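Putative transcriptional regulator (Salmonella typhimurium, PDB 1YYV) probably binds DNA as a winged helix-turn-helix transcription regulator of the HxlR family, its two copies here forming a two-fold symmetric dimer. Local coordinates at the interface of chains A and B. Residues are numbered along the deposited sequence; one frame, centred on the assembly and turned at random. Chains: chain A/B, putative transcriptional regulator.

The three contacts belong to one two-fold symmetric interface. Contact 1 is mainly apolar and lies about 10 Å from contact 2 and about 20 Å from contact 3, between centres of C-alpha atoms. Contacts 2 and 3 lie about 28 Å apart. They are near twins with the chains exchanged, sharing Glu27, Val28, His31, Asp76, Val120 and Arg124, but Arg124 reaches Asp76 through NH1 in contact 2 and through NE in contact 3. Helix 25-33 serves all three, helix 107-121 of chain A contacts 1 and 2. The C-terminal segment of each chain thus embraces its partner, which suggests a dimer; the structure alone does not prove it.

Contact 1: the interface of chains A and B. Residues chain A 109, 112-113; chain B 29, 32-33, 78, 102, 106.
A:Trp112 of helix 107-121 lays its indole against B:Val102 of helix 97-103, in a mainly apolar part of the two-fold interface of this HxlR-family protein, probably its dimer interface. B:Val102 CB stands over the six-membered ring, 3.8 Å from its centroid, in a CH-pi contact. The valine side chain crosses the indole at about a right angle. Its methyl CG2 is on the same side but beyond the rim, 3.7 Å from A:Trp112 CZ3. The backbone B:Val102 N lies above the same indole, offset toward the rim. The indole is sent toward chain B with CG anti to the backbone N (chi1 -175°). B:Phe78 meets its far corner, CE1 to A:Trp112 CH2 at 3.8 Å. B:Val102 CG1 lies against one phenyl face, so this valine touches both aromatic rings. Within chain A, A:Ile113 CG1 sits at the indole edge, in plane.

A:Leu109 is the most buried residue of the patch, with 53 Å² hidden. Its CD1 methyl lies 3.6 Å from B:Val106 CG2 and also reaches B:Val102 CG2. A:Ile113 shares in this close packing. Its tip, CD1, meets B:Val32 CG2 end to end at 3.7 Å and rests against B:Leu29 CA. The sparse margin is at B:Thr33, with only 6 Å² hidden, where the hydroxyl OG1 is brushed by A:Leu109 CD2 at 3.7 Å. B:Phe78 and B:Val106 are also little buried.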
loop_
_atom_site.group_PDB
_atom_site.type_symbol
_atom_site.label_atom_id
_atom_site.label_comp_id
_atom_site.label_asym_id
_atom_site.label_seq_id
_atom_site.Cartn_x
_atom_site.Cartn_y
_atom_site.Cartn_z
ATOM N N LEU A 109 7.573 1.700 -4.788
ATOM C CA LEU A 109 6.254 1.379 -5.375
ATOM C C LEU A 109 5.553 2.588 -6.013
ATOM O O LEU A 109 5.056 2.491 -7.141
ATOM C CB LEU A 109 5.329 0.704 -4.345
ATOM C CG LEU A 109 3.898 0.306 -4.727
ATOM C CD1 LEU A 109 3.873 -0.806 -5.754
ATOM C CD2 LEU A 109 3.169 -0.089 -3.469
ATOM N N TRP A 112 7.412 3.497 -9.104
ATOM C CA TRP A 112 7.161 2.548 -10.199
ATOM C C TRP A 112 5.851 2.887 -10.894
ATOM O O TRP A 112 5.717 2.777 -12.127
ATOM C CB TRP A 112 7.112 1.095 -9.697
ATOM C CG TRP A 112 6.967 0.093 -10.820
ATOM C CD1 TRP A 112 7.971 -0.594 -11.439
ATOM C CD2 TRP A 112 5.749 -0.307 -11.479
ATOM N NE1 TRP A 112 7.450 -1.412 -12.415
ATOM C CE2 TRP A 112 6.095 -1.250 -12.461
ATOM C CE3 TRP A 112 4.397 0.043 -11.329
ATOM C CZ2 TRP A 112 5.147 -1.846 -13.293
ATOM C CZ3 TRP A 112 3.466 -0.538 -12.171
ATOM C CH2 TRP A 112 3.837 -1.492 -13.111
ATOM N N ILE A 113 4.883 3.272 -10.078
ATOM C CA ILE A 113 3.545 3.563 -10.570
ATOM C C ILE A 113 3.541 4.874 -11.371
ATOM O O ILE A 113 3.021 4.900 -12.470
ATOM C CB ILE A 113 2.506 3.567 -9.440
ATOM C CG1 ILE A 113 2.354 2.163 -8.865
ATOM C CG2 ILE A 113 1.171 4.057 -9.943
ATOM C CD1 ILE A 113 1.355 2.058 -7.743
ATOM N N LEU B 29 -2.583 3.061 -7.539
ATOM C CA LEU B 29 -2.006 2.833 -6.209
ATOM C C LEU B 29 -2.998 2.198 -5.248
ATOM O O LEU B 29 -2.657 1.263 -4.548
ATOM C CB LEU B 29 -1.482 4.149 -5.619
ATOM C CG LEU B 29 -1.017 4.066 -4.159
ATOM C CD1 LEU B 29 0.445 3.605 -4.086
ATOM C CD2 LEU B 29 -1.235 5.382 -3.382
ATOM N N VAL B 32 -3.337 -1.545 -6.186
ATOM C CA VAL B 32 -2.273 -2.537 -5.993
ATOM C C VAL B 32 -1.958 -2.685 -4.521
ATOM O O VAL B 32 -1.234 -3.567 -4.107
ATOM C CB VAL B 32 -0.983 -2.277 -6.883
ATOM C CG1 VAL B 32 -1.369 -2.056 -8.318
ATOM C CG2 VAL B 32 -0.167 -1.066 -6.371
ATOM N N THR B 33 -2.558 -1.830 -3.727
ATOM C CA THR B 33 -2.117 -1.633 -2.394
ATOM C C THR B 33 -3.265 -1.911 -1.425
ATOM O O THR B 33 -3.063 -1.944 -0.208
ATOM C CB THR B 33 -1.521 -0.175 -2.319
ATOM O OG1 THR B 33 -0.150 -0.229 -1.886
ATOM C CG2 THR B 33 -2.358 0.783 -1.565
ATOM N N PHE B 78 -2.315 -5.919 -15.309
ATOM C CA PHE B 78 -1.460 -6.652 -14.379
ATOM C C PHE B 78 -1.720 -8.138 -14.431
ATOM O O PHE B 78 -0.895 -8.912 -13.993
ATOM C CB PHE B 78 -1.606 -6.132 -12.946
ATOM C CG PHE B 78 -1.209 -4.662 -12.771
ATOM C CD1 PHE B 78 -0.056 -4.143 -13.361
ATOM C CD2 PHE B 78 -1.959 -3.823 -11.972
ATOM C CE1 PHE B 78 0.308 -2.770 -13.185
ATOM C CE2 PHE B 78 -1.593 -2.466 -11.766
ATOM C CZ PHE B 78 -0.465 -1.935 -12.384
ATOM N N VAL B 102 5.050 -4.719 -10.948
ATOM C CA VAL B 102 4.426 -4.098 -9.759
ATOM C C VAL B 102 4.413 -5.067 -8.548
ATOM O O VAL B 102 4.674 -4.686 -7.423
ATOM C CB VAL B 102 3.004 -3.464 -10.073
ATOM C CG1 VAL B 102 1.896 -4.512 -10.213
ATOM C CG2 VAL B 102 2.652 -2.422 -9.063
ATOM N N VAL B 106 5.304 -4.663 -4.734
ATOM C CA VAL B 106 4.291 -4.909 -3.761
ATOM C C VAL B 106 4.725 -5.938 -2.747
ATOM O O VAL B 106 4.548 -5.691 -1.538
ATOM C CB VAL B 106 2.871 -5.213 -4.377
ATOM C CG1 VAL B 106 1.977 -5.837 -3.294
ATOM C CG2 VAL B 106 2.242 -3.934 -4.975
#

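Contact 2: the interface of chains A and B. Residues chain A 120, 123-124; chain B 27-28, 31, 72, 75-76.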
loop_
_atom_site.group_PDB
_atom_site.type_symbol
_atom_site.label_atom_id
_atom_site.label_comp_id
_atom_site.label_asym_id
_atom_site.label_seq_id
_atom_site.Cartn_x
_atom_site.Cartn_y
_atom_site.Cartn_z
ATOM N N VAL A 120 -0.225 1.622 -18.156
ATOM C CA VAL A 120 -1.450 1.252 -17.427
ATOM C C VAL A 120 -2.681 1.959 -17.990
ATOM O O VAL A 120 -3.682 1.329 -18.267
ATOM C CB VAL A 120 -1.345 1.507 -15.883
ATOM C CG1 VAL A 120 -2.738 1.390 -15.205
ATOM C CG2 VAL A 120 -0.317 0.566 -15.249
ATOM N N GLN A 123 -3.855 0.751 -21.158
ATOM C CA GLN A 123 -4.461 -0.576 -20.981
ATOM C C GLN A 123 -5.954 -0.467 -20.693
ATOM O O GLN A 123 -6.750 -1.244 -21.217
ATOM C CB GLN A 123 -3.772 -1.331 -19.845
ATOM C CG GLN A 123 -4.047 -2.804 -19.871
ATOM C CD GLN A 123 -3.219 -3.517 -20.911
ATOM O OE1 GLN A 123 -3.644 -4.532 -21.472
ATOM N NE2 GLN A 123 -2.019 -2.996 -21.174
ATOM N N ARG A 124 -6.307 0.504 -19.852
ATOM C CA ARG A 124 -7.688 0.824 -19.518
ATOM C C ARG A 124 -8.364 1.496 -20.728
ATOM O O ARG A 124 -8.011 2.609 -21.107
ATOM C CB ARG A 124 -7.727 1.705 -18.250
ATOM C CG ARG A 124 -6.879 1.136 -17.088
ATOM C CD ARG A 124 -6.926 1.923 -15.765
ATOM N NE ARG A 124 -8.287 2.154 -15.278
ATOM C CZ ARG A 124 -8.984 1.346 -14.472
ATOM N NH1 ARG A 124 -8.474 0.209 -14.005
ATOM N NH2 ARG A 124 -10.219 1.685 -14.131
ATOM N N GLU B 27 -5.341 6.075 -8.301
ATOM C CA GLU B 27 -6.334 5.011 -8.500
ATOM C C GLU B 27 -5.591 3.677 -8.610
ATOM O O GLU B 27 -5.947 2.710 -7.938
ATOM C CB GLU B 27 -7.188 5.257 -9.762
ATOM C CG GLU B 27 -8.738 5.072 -9.574
ATOM C CD GLU B 27 -9.527 4.722 -10.890
ATOM O OE1 GLU B 27 -10.581 5.372 -11.186
ATOM O OE2 GLU B 27 -9.110 3.784 -11.625
ATOM N N VAL B 28 -4.537 3.648 -9.435
ATOM C CA VAL B 28 -3.739 2.461 -9.615
ATOM C C VAL B 28 -3.053 2.082 -8.290
ATOM O O VAL B 28 -2.997 0.926 -7.948
ATOM C CB VAL B 28 -2.710 2.567 -10.805
ATOM C CG1 VAL B 28 -3.315 3.232 -12.021
ATOM C CG2 VAL B 28 -1.544 3.351 -10.408
ATOM N N HIS B 31 -5.452 0.347 -6.058
ATOM C CA HIS B 31 -5.707 -0.999 -6.546
ATOM C C HIS B 31 -4.606 -1.968 -6.189
ATOM O O HIS B 31 -4.903 -3.121 -5.966
ATOM C CB HIS B 31 -5.836 -1.049 -8.081
ATOM C CG HIS B 31 -6.988 -0.276 -8.628
ATOM N ND1 HIS B 31 -7.071 0.088 -9.957
ATOM C CD2 HIS B 31 -8.112 0.192 -8.033
ATOM C CE1 HIS B 31 -8.200 0.736 -10.156
ATOM N NE2 HIS B 31 -8.839 0.834 -9.002
ATOM N N ALA B 72 -10.174 -4.958 -11.257
ATOM C CA ALA B 72 -9.332 -3.754 -11.302
ATOM C C ALA B 72 -7.869 -4.045 -11.724
ATOM O O ALA B 72 -7.295 -3.336 -12.533
ATOM C CB ALA B 72 -9.383 -3.029 -10.028
ATOM N N GLN B 75 -7.985 -4.932 -15.621
ATOM C CA GLN B 75 -8.187 -3.711 -16.392
ATOM C C GLN B 75 -6.948 -2.772 -16.380
ATOM O O GLN B 75 -6.721 -2.059 -17.371
ATOM C CB GLN B 75 -9.508 -3.033 -15.960
ATOM C CG GLN B 75 -9.744 -1.599 -16.376
ATOM C CD GLN B 75 -10.568 -1.438 -17.662
ATOM O OE1 GLN B 75 -10.360 -2.150 -18.651
ATOM N NE2 GLN B 75 -11.494 -0.464 -17.657
ATOM N N ASP B 76 -6.127 -2.821 -15.317
ATOM C CA ASP B 76 -4.851 -2.069 -15.267
ATOM C C ASP B 76 -3.736 -2.714 -16.091
ATOM O O ASP B 76 -2.714 -2.089 -16.294
ATOM C CB ASP B 76 -4.293 -1.901 -13.839
ATOM C CG ASP B 76 -5.189 -1.060 -12.916
ATOM O OD1 ASP B 76 -6.041 -0.284 -13.431
ATOM O OD2 ASP B 76 -5.022 -1.173 -11.649
#
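The guanidinium of A:Arg124 is held between two side chains of chain B. B:Gln75 CG lies against one face, offset toward the rim. On the opposite face B:Glu27 OE2 stands 3.4 Å above the guanidinium plane, and forms a longer salt bridge with A:Arg124 NH2 (3.5 Å). That carboxylate is turned almost perpendicular to the guanidinium, at 84°. The main polar link is A:Arg124 NH1 to the carboxylate B:Asp76 OD1, a short 2.5 Å hydrogen bond and salt bridge. It is not a flat pairing. The bond is bent, 136° at H. The oxygen is met on its syn side, but the donor is tilted from the carboxylate plane and the oxygen from the guanidinium plane. A bend at chi3 (53°) swings the arginine tip toward this oxygen.

The other oxygen, B:Asp76 OD2, accepts a hydrogen bond from B:His31 ND1 at 2.9 Å through its syn lone pair. The histidine therefore helps to fix the carboxylate's rotation. Its imidazole lies between B:Glu27 O over one face and B:Ala72 CB over the other, with B:Asp76 CG at the ring edge. Nearby, A:Val120 CG1 meets B:Val28 CG1 tip to tip at 3.7 Å.

A:Arg124 follows helix 107-121 and has 109 Å² hidden. Its partners come from helix 25-33, from B:Gln75 at the end of helix 66-75, the probable recognition helix, and from B:Asp76 just after it. The C-terminal segment of chain A thus clasps the probable DNA-binding domain of chain B.

Contact 3: the interface of chains A and B. Residues chain A 24, 27-28, 31, 76; chain B 117, 120, 124.
The C-terminal helix 117-125 of chain B packs on the HxlR-type winged helix-turn-helix domain of chain A, with B:Val120 and B:Arg124 set against A:Val28 and A:Asp76. A:Asp76 ends helix 66-76, probably the recognition helix. Its OD1 forms a salt bridge with B:Arg124 NE at 3.0 Å and lies 3.1 Å from B:Arg124 NH2. Neither N-H is aimed well enough at OD1 for a hydrogen bond, and the carboxylate and guanidinium planes are 39° apart. The attraction is therefore probably mainly one of charge. The two side chains run parallel, one alongside the other.

A:His31 ND1 donates to A:Asp76 OD2 at 2.9 Å, in the imidazole plane but 26° out of the carboxylate plane. This bond, at the other carboxylate oxygen, probably helps to fix its rotation. A:Glu27 O sits over the centre of one imidazole face.

A:Val28 CG2 touches the guanidinium edge in plane, 3.7 Å from B:Arg124 NH2. The same methyl meets B:Val120 CG1 at 3.7 Å, where the two valine side chains run antiparallel and overlap alongside. It points away from the carbonyl carbon, with CG1 anti to the backbone N (chi1 179°). B:Leu117 CD1 extends the apolar strip to A:Pro24, 4.0 Å from its carbonyl C.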
loop_
_atom_site.group_PDB
_atom_site.type_symbol
_atom_site.label_atom_id
_atom_site.label_comp_id
_atom_site.label_asym_id
_atom_site.label_seq_id
_atom_site.Cartn_x
_atom_site.Cartn_y
_atom_site.Cartn_z
ATOM N N PRO A 24 -2.189 -8.134 12.753
ATOM C CA PRO A 24 -1.988 -6.662 12.751
ATOM C C PRO A 24 -1.128 -6.090 11.591
ATOM O O PRO A 24 -1.045 -4.860 11.421
ATOM C CB PRO A 24 -1.311 -6.393 14.113
ATOM C CG PRO A 24 -1.571 -7.634 14.952
ATOM C CD PRO A 24 -1.598 -8.774 13.947
ATOM N N GLU A 27 -3.174 -3.860 9.361
ATOM C CA GLU A 27 -3.326 -2.503 9.829
ATOM C C GLU A 27 -2.132 -1.619 9.489
ATOM O O GLU A 27 -2.295 -0.524 8.981
ATOM C CB GLU A 27 -3.539 -2.522 11.347
ATOM C CG GLU A 27 -4.921 -2.880 11.706
ATOM C CD GLU A 27 -5.904 -1.853 11.158
ATOM O OE1 GLU A 27 -6.947 -2.269 10.582
ATOM O OE2 GLU A 27 -5.626 -0.624 11.290
ATOM N N VAL A 28 -0.933 -2.103 9.778
ATOM C CA VAL A 28 0.295 -1.445 9.316
ATOM C C VAL A 28 0.267 -1.226 7.813
ATOM O O VAL A 28 0.586 -0.162 7.346
ATOM C CB VAL A 28 1.539 -2.251 9.701
ATOM C CG1 VAL A 28 2.845 -1.559 9.183
ATOM C CG2 VAL A 28 1.520 -2.561 11.233
ATOM N N HIS A 31 -2.098 1.677 7.131
ATOM C CA HIS A 31 -1.507 2.977 7.485
ATOM C C HIS A 31 -0.492 3.476 6.470
ATOM O O HIS A 31 -0.476 4.665 6.165
ATOM C CB HIS A 31 -0.902 2.972 8.895
ATOM C CG HIS A 31 -1.899 2.606 9.957
ATOM N ND1 HIS A 31 -1.535 2.105 11.198
ATOM C CD2 HIS A 31 -3.254 2.662 9.955
ATOM C CE1 HIS A 31 -2.625 1.894 11.914
ATOM N NE2 HIS A 31 -3.677 2.199 11.177
ATOM N N ASP A 76 2.971 3.553 15.221
ATOM C CA ASP A 76 3.614 2.418 14.561
ATOM C C ASP A 76 5.139 2.488 14.713
ATOM O O ASP A 76 5.809 1.484 14.670
ATOM C CB ASP A 76 3.219 2.346 13.081
ATOM C CG ASP A 76 1.796 1.765 12.865
ATOM O OD1 ASP A 76 1.185 1.277 13.843
ATOM O OD2 ASP A 76 1.273 1.808 11.716
ATOM N N LEU B 117 7.034 -6.601 11.753
ATOM C CA LEU B 117 5.868 -6.468 12.641
ATOM C C LEU B 117 6.267 -6.398 14.159
ATOM O O LEU B 117 5.783 -5.542 14.877
ATOM C CB LEU B 117 4.826 -7.588 12.358
ATOM C CG LEU B 117 3.479 -7.484 13.112
ATOM C CD1 LEU B 117 2.681 -6.120 12.866
ATOM C CD2 LEU B 117 2.617 -8.691 12.789
ATOM N N VAL B 120 7.217 -2.853 15.194
ATOM C CA VAL B 120 5.998 -2.029 15.175
ATOM C C VAL B 120 5.117 -2.239 16.406
ATOM O O VAL B 120 4.676 -1.296 17.032
ATOM C CB VAL B 120 5.191 -2.223 13.868
ATOM C CG1 VAL B 120 3.822 -1.579 13.986
ATOM C CG2 VAL B 120 5.961 -1.632 12.697
ATOM N N ARG B 124 4.084 0.360 19.584
ATOM C CA ARG B 124 2.682 0.582 19.926
ATOM C C ARG B 124 2.422 0.626 21.431
ATOM O O ARG B 124 1.694 1.496 21.891
ATOM C CB ARG B 124 1.753 -0.399 19.206
ATOM C CG ARG B 124 1.608 -0.086 17.728
ATOM C CD ARG B 124 0.207 -0.375 17.227
ATOM N NE ARG B 124 0.198 -0.708 15.804
ATOM C CZ ARG B 124 -0.899 -0.775 15.043
ATOM N NH1 ARG B 124 -2.106 -0.499 15.567
ATOM N NH2 ARG B 124 -0.791 -1.078 13.750
#